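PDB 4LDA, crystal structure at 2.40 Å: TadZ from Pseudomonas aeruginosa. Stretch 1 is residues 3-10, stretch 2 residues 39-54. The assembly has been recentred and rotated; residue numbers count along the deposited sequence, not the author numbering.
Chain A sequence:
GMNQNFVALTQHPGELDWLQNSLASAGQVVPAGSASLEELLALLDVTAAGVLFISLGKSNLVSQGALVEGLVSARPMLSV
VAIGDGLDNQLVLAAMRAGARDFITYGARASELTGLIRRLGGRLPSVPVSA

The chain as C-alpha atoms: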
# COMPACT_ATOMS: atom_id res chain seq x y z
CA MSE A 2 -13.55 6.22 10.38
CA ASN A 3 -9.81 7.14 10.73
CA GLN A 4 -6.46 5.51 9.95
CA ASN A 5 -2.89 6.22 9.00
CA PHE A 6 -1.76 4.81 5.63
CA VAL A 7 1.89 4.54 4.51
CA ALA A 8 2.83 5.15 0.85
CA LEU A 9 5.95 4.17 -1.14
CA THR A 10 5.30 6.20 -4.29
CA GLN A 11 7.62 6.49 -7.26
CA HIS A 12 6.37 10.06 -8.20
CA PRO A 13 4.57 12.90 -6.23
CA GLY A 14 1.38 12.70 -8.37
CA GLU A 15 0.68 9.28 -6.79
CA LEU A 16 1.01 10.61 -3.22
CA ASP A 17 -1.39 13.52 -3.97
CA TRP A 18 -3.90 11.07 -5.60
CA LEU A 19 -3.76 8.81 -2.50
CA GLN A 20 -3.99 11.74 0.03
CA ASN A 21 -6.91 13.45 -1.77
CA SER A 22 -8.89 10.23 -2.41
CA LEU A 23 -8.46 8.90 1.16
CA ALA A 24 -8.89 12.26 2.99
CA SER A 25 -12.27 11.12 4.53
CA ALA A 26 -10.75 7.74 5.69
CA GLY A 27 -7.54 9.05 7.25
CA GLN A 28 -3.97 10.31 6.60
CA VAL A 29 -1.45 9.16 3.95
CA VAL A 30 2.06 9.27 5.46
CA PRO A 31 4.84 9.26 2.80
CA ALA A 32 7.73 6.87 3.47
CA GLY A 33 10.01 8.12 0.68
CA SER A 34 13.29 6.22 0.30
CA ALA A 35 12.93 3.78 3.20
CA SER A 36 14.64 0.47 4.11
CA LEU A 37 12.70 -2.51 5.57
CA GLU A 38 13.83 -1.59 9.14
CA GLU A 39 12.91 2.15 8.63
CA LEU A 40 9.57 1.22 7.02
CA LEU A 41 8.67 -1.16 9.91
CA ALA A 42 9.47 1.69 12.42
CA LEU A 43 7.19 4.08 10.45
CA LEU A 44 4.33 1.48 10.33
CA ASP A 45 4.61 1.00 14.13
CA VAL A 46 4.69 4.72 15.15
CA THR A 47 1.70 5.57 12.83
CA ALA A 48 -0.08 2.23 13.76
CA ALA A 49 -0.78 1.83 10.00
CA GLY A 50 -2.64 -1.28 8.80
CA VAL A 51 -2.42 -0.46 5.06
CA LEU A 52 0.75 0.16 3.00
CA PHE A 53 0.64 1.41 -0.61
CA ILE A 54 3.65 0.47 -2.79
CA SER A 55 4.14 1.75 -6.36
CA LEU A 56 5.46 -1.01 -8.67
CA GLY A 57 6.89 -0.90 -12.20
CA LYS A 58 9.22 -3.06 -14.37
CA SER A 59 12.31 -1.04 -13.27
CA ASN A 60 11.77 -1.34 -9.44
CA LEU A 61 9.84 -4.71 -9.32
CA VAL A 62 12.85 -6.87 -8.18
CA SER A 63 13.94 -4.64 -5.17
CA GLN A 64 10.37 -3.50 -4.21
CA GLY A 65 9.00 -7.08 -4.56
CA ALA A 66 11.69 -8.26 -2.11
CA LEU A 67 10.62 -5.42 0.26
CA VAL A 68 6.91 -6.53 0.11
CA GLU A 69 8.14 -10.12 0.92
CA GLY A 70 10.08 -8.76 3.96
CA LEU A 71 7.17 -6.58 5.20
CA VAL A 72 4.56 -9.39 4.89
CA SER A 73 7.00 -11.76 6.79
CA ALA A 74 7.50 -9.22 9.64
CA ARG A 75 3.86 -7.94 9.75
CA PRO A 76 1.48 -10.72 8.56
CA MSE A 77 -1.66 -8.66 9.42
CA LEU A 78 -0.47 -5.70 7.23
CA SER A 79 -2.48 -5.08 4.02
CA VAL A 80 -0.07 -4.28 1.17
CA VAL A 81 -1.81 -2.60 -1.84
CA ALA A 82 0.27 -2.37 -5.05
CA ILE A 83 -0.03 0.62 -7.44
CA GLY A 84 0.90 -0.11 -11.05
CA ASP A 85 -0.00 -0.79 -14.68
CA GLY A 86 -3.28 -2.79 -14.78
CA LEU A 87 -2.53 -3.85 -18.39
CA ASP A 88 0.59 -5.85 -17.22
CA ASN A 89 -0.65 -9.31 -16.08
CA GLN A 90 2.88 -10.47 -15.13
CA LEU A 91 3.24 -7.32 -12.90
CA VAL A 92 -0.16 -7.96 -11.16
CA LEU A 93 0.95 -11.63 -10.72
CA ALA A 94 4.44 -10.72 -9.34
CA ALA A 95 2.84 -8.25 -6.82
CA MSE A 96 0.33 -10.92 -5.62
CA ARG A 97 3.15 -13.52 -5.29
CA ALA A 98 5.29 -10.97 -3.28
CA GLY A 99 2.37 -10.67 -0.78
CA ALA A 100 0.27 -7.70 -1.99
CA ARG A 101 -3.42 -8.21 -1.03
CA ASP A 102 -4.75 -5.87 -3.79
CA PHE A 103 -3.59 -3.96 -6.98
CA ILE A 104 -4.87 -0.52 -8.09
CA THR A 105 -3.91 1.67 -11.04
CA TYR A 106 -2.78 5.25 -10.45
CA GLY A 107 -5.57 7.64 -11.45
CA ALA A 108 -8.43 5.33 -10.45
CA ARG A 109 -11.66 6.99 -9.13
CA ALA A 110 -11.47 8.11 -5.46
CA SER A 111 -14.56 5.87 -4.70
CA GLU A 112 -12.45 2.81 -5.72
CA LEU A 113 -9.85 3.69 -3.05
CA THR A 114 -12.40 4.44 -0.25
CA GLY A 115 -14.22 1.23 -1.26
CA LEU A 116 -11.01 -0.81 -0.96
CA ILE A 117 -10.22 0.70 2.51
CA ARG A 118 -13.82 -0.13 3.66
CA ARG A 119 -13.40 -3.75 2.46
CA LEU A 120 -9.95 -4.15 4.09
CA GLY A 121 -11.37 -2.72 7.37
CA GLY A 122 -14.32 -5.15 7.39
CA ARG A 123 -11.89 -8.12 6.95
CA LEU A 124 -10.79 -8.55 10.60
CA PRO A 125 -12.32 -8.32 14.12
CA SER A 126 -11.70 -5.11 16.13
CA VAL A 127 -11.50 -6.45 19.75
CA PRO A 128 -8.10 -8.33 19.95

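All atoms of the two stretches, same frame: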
# COMPACT_ATOMS: atom_id res chain seq x y z
N ASN A 3 -11.09 6.42 10.92
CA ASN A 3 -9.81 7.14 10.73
C ASN A 3 -8.61 6.21 10.91
O ASN A 3 -8.51 5.48 11.88
CB ASN A 3 -9.67 8.34 11.70
CG ASN A 3 -8.42 9.18 11.52
OD1 ASN A 3 -7.43 9.06 12.26
ND2 ASN A 3 -8.44 10.08 10.55
N GLN A 4 -7.67 6.31 9.98
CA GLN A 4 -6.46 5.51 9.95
C GLN A 4 -5.30 6.29 9.42
O GLN A 4 -5.48 7.27 8.71
CB GLN A 4 -6.65 4.30 9.00
CG GLN A 4 -7.69 3.27 9.39
CD GLN A 4 -8.09 2.46 8.18
OE1 GLN A 4 -9.16 2.70 7.57
NE2 GLN A 4 -7.22 1.54 7.78
N ASN A 5 -4.10 5.76 9.66
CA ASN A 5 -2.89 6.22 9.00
C ASN A 5 -2.53 5.19 7.95
O ASN A 5 -2.64 3.99 8.22
CB ASN A 5 -1.74 6.47 9.97
CG ASN A 5 -1.87 7.70 10.81
OD1 ASN A 5 -2.39 8.75 10.36
ND2 ASN A 5 -1.35 7.64 12.03
N PHE A 6 -2.20 5.65 6.74
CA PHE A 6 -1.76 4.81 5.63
C PHE A 6 -0.34 5.21 5.29
O PHE A 6 -0.02 6.40 5.41
CB PHE A 6 -2.67 4.93 4.41
CG PHE A 6 -4.16 4.95 4.68
CD1 PHE A 6 -4.87 3.77 4.84
CD2 PHE A 6 -4.86 6.15 4.72
CE1 PHE A 6 -6.23 3.79 5.09
CE2 PHE A 6 -6.24 6.16 4.95
CZ PHE A 6 -6.91 4.98 5.13
N VAL A 7 0.51 4.25 4.89
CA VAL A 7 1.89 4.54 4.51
C VAL A 7 1.98 4.33 3.00
O VAL A 7 1.37 3.41 2.48
CB VAL A 7 2.92 3.71 5.33
CG1 VAL A 7 4.34 3.93 4.84
CG2 VAL A 7 2.82 4.08 6.80
N ALA A 8 2.70 5.22 2.30
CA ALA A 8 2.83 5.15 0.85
C ALA A 8 4.28 5.25 0.37
O ALA A 8 4.98 6.21 0.68
CB ALA A 8 2.02 6.26 0.21
N LEU A 9 4.68 4.24 -0.41
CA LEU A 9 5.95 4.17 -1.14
C LEU A 9 5.61 4.46 -2.57
O LEU A 9 5.14 3.57 -3.28
CB LEU A 9 6.64 2.81 -0.95
CG LEU A 9 7.03 2.40 0.44
CD1 LEU A 9 7.32 0.92 0.48
CD2 LEU A 9 8.22 3.22 0.90
N THR A 10 5.67 5.73 -2.96
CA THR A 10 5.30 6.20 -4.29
C THR A 10 6.55 6.40 -5.12
O THR A 10 7.62 6.66 -4.55
CB THR A 10 4.48 7.49 -4.17
OG1 THR A 10 5.22 8.46 -3.40
CG2 THR A 10 3.12 7.25 -3.53
N GLU A 39 13.46 0.79 8.56
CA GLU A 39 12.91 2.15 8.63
C GLU A 39 11.40 2.14 8.42
O GLU A 39 10.65 2.78 9.16
CB GLU A 39 13.58 3.09 7.61
CG GLU A 39 15.03 3.41 7.90
CD GLU A 39 15.80 4.21 6.85
OE1 GLU A 39 15.34 4.28 5.69
OE2 GLU A 39 16.90 4.70 7.18
N LEU A 40 10.97 1.37 7.41
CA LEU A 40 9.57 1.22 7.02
C LEU A 40 8.76 0.53 8.12
O LEU A 40 7.64 0.94 8.39
CB LEU A 40 9.53 0.40 5.74
CG LEU A 40 8.33 0.56 4.86
CD1 LEU A 40 8.16 2.00 4.43
CD2 LEU A 40 8.49 -0.29 3.65
N LEU A 41 9.34 -0.48 8.81
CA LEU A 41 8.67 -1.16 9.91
C LEU A 41 8.49 -0.22 11.10
O LEU A 41 7.44 -0.24 11.73
CB LEU A 41 9.41 -2.44 10.34
CG LEU A 41 9.40 -3.61 9.35
CD1 LEU A 41 10.31 -4.69 9.80
CD2 LEU A 41 7.99 -4.17 9.09
N ALA A 42 9.50 0.66 11.37
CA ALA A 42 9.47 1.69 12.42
C ALA A 42 8.36 2.70 12.16
O ALA A 42 7.65 3.07 13.09
CB ALA A 42 10.80 2.41 12.50
N LEU A 43 8.20 3.13 10.88
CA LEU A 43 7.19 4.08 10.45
C LEU A 43 5.76 3.48 10.51
O LEU A 43 4.81 4.20 10.83
CB LEU A 43 7.50 4.54 9.03
CG LEU A 43 7.03 5.92 8.67
CD1 LEU A 43 8.00 6.98 9.19
CD2 LEU A 43 6.88 6.06 7.17
N LEU A 44 5.61 2.18 10.23
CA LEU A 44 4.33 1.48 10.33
C LEU A 44 3.90 1.38 11.78
O LEU A 44 2.71 1.53 12.06
CB LEU A 44 4.41 0.07 9.71
CG LEU A 44 4.47 0.00 8.19
CD1 LEU A 44 4.97 -1.34 7.73
CD2 LEU A 44 3.14 0.35 7.55
N ASP A 45 4.85 1.16 12.70
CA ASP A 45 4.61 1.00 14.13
C ASP A 45 4.22 2.31 14.81
O ASP A 45 3.27 2.31 15.58
CB ASP A 45 5.85 0.42 14.83
CG ASP A 45 6.22 -1.03 14.48
OD1 ASP A 45 5.39 -1.73 13.84
OD2 ASP A 45 7.34 -1.46 14.85
N VAL A 46 4.93 3.42 14.52
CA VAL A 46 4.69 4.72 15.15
C VAL A 46 3.34 5.31 14.65
O VAL A 46 2.64 5.92 15.45
CB VAL A 46 5.87 5.71 14.94
CG1 VAL A 46 6.03 6.16 13.48
CG2 VAL A 46 5.77 6.92 15.87
N THR A 47 2.96 5.07 13.39
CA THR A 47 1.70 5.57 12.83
C THR A 47 0.56 4.57 13.04
O THR A 47 -0.58 4.92 12.74
CB THR A 47 1.83 5.91 11.34
OG1 THR A 47 2.09 4.72 10.58
CG2 THR A 47 2.87 6.96 11.06
N ALA A 48 0.87 3.34 13.52
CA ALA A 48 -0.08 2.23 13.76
C ALA A 48 -0.92 1.94 12.48
O ALA A 48 -2.12 1.65 12.52
CB ALA A 48 -0.97 2.52 14.97
N ALA A 49 -0.23 2.02 11.33
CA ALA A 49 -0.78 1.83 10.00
C ALA A 49 -1.03 0.36 9.71
O ALA A 49 -0.16 -0.48 9.97
CB ALA A 49 0.18 2.41 8.97
N GLY A 50 -2.23 0.07 9.18
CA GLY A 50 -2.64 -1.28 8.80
C GLY A 50 -2.64 -1.53 7.30
O GLY A 50 -2.79 -2.67 6.84
N VAL A 51 -2.47 -0.43 6.52
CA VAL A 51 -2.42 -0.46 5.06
C VAL A 51 -1.17 0.26 4.58
O VAL A 51 -0.88 1.37 5.04
CB VAL A 51 -3.69 0.14 4.40
CG1 VAL A 51 -3.60 0.10 2.86
CG2 VAL A 51 -4.95 -0.57 4.90
N LEU A 52 -0.43 -0.39 3.65
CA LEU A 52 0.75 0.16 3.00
C LEU A 52 0.55 0.12 1.49
O LEU A 52 0.27 -0.94 0.93
CB LEU A 52 2.04 -0.56 3.41
CG LEU A 52 3.33 -0.02 2.79
CD1 LEU A 52 4.36 0.22 3.83
CD2 LEU A 52 3.88 -0.97 1.73
N PHE A 53 0.70 1.28 0.84
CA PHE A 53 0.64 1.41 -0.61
C PHE A 53 2.07 1.38 -1.17
O PHE A 53 2.94 2.05 -0.64
CB PHE A 53 -0.10 2.69 -1.02
CG PHE A 53 -1.55 2.69 -0.62
CD1 PHE A 53 -2.51 2.09 -1.43
CD2 PHE A 53 -1.97 3.31 0.55
CE1 PHE A 53 -3.85 2.10 -1.07
CE2 PHE A 53 -3.31 3.30 0.93
CZ PHE A 53 -4.24 2.71 0.11
N ILE A 54 2.32 0.55 -2.18
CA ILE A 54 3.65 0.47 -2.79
C ILE A 54 3.48 0.55 -4.32
O ILE A 54 2.72 -0.20 -4.92
CB ILE A 54 4.47 -0.77 -2.34
CG1 ILE A 54 5.96 -0.66 -2.82
CG2 ILE A 54 3.76 -2.11 -2.69
CD1 ILE A 54 6.91 -1.70 -2.28
O HOH W 1 -4.08 4.35 12.42

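A strand that lies beside a parallel partner and beneath the helix leading into that partner is the recurring unit of α/β folds, and TadZ offers a compact example. The strand of residues 4-9 runs alongside that of 51-54, their directions differing by 17°, while helix 39-47 runs back over the pair at 165° to the first strand, with 9.0 Å between the axes. Together the two stretches bury 731 Å².

The strands are joined by the staggered ladder typical of parallel pairing, in which one residue bonds to two neighbours across the gap. Val7 N donates to Val51 O at 3.2 Å, and Phe53 N returns a bond to Val7 O at 2.8 Å. Leu9 N then reaches Phe53 O, also at 2.8 Å and almost linear. Between these bonds, CA-H groups lean on the same carbonyls, as where Leu52 CA lies 3.3 Å from Val7 O.

Alternation sends Val7, Leu9, Leu52 and Ile54 to the face beneath the helix. Here Val7 is the principal bump, with 132 Å² covered. Its CG2 sits in a hollow lined by Leu44 CD2 and Ala49 CB, each 3.8 Å away, with Thr47 OG1 at 3.9 Å; its CG1 meets Leu52 CD1 at 3.8 Å and Leu43 CD2 at 4.1 Å. The Thr47 hydroxyl can line this apolar pocket because it is already spent within the helix, OG1 donating to Leu43 O at 2.8 Å. Leu9 fills the next hollow: its CD1 lies 3.6 Å from Leu40 CD2, 3.8 Å from Ile54 CD1 and 4.1 Å from Leu52 CD2. The CA-to-CB bond of Leu40 points sideways, yet the end of the side chain comes nearer and closes the space above Val7 and Leu9.

The opposite face carries Phe6, Ala8, Val51 and Phe53. Val51 CB approaches the edge of the Phe6 ring, 3.8 Å from CD1, and the edge of the Phe53 ring brings CE2 to 3.9 Å from Phe6 CB. Beside these rings Ala8 is small, its CB 4.3 Å from Phe53 CB.

Where helix gives way to strand, shape yields to polar chemistry. Ala48 leaves the helix with positive phi, and the carbonyl of the preceding residue is taken up by the first strand: Asn5 ND2 donates to Thr47 O at 2.9 Å. Water 1 adds a second link, accepting from Asn5 N at 3.1 Å and donating weakly to Ala48 O at 3.3 Å. Ala49 CB, 3.3 Å from Asn5 O, packs closely against the strand just before the ladder begins.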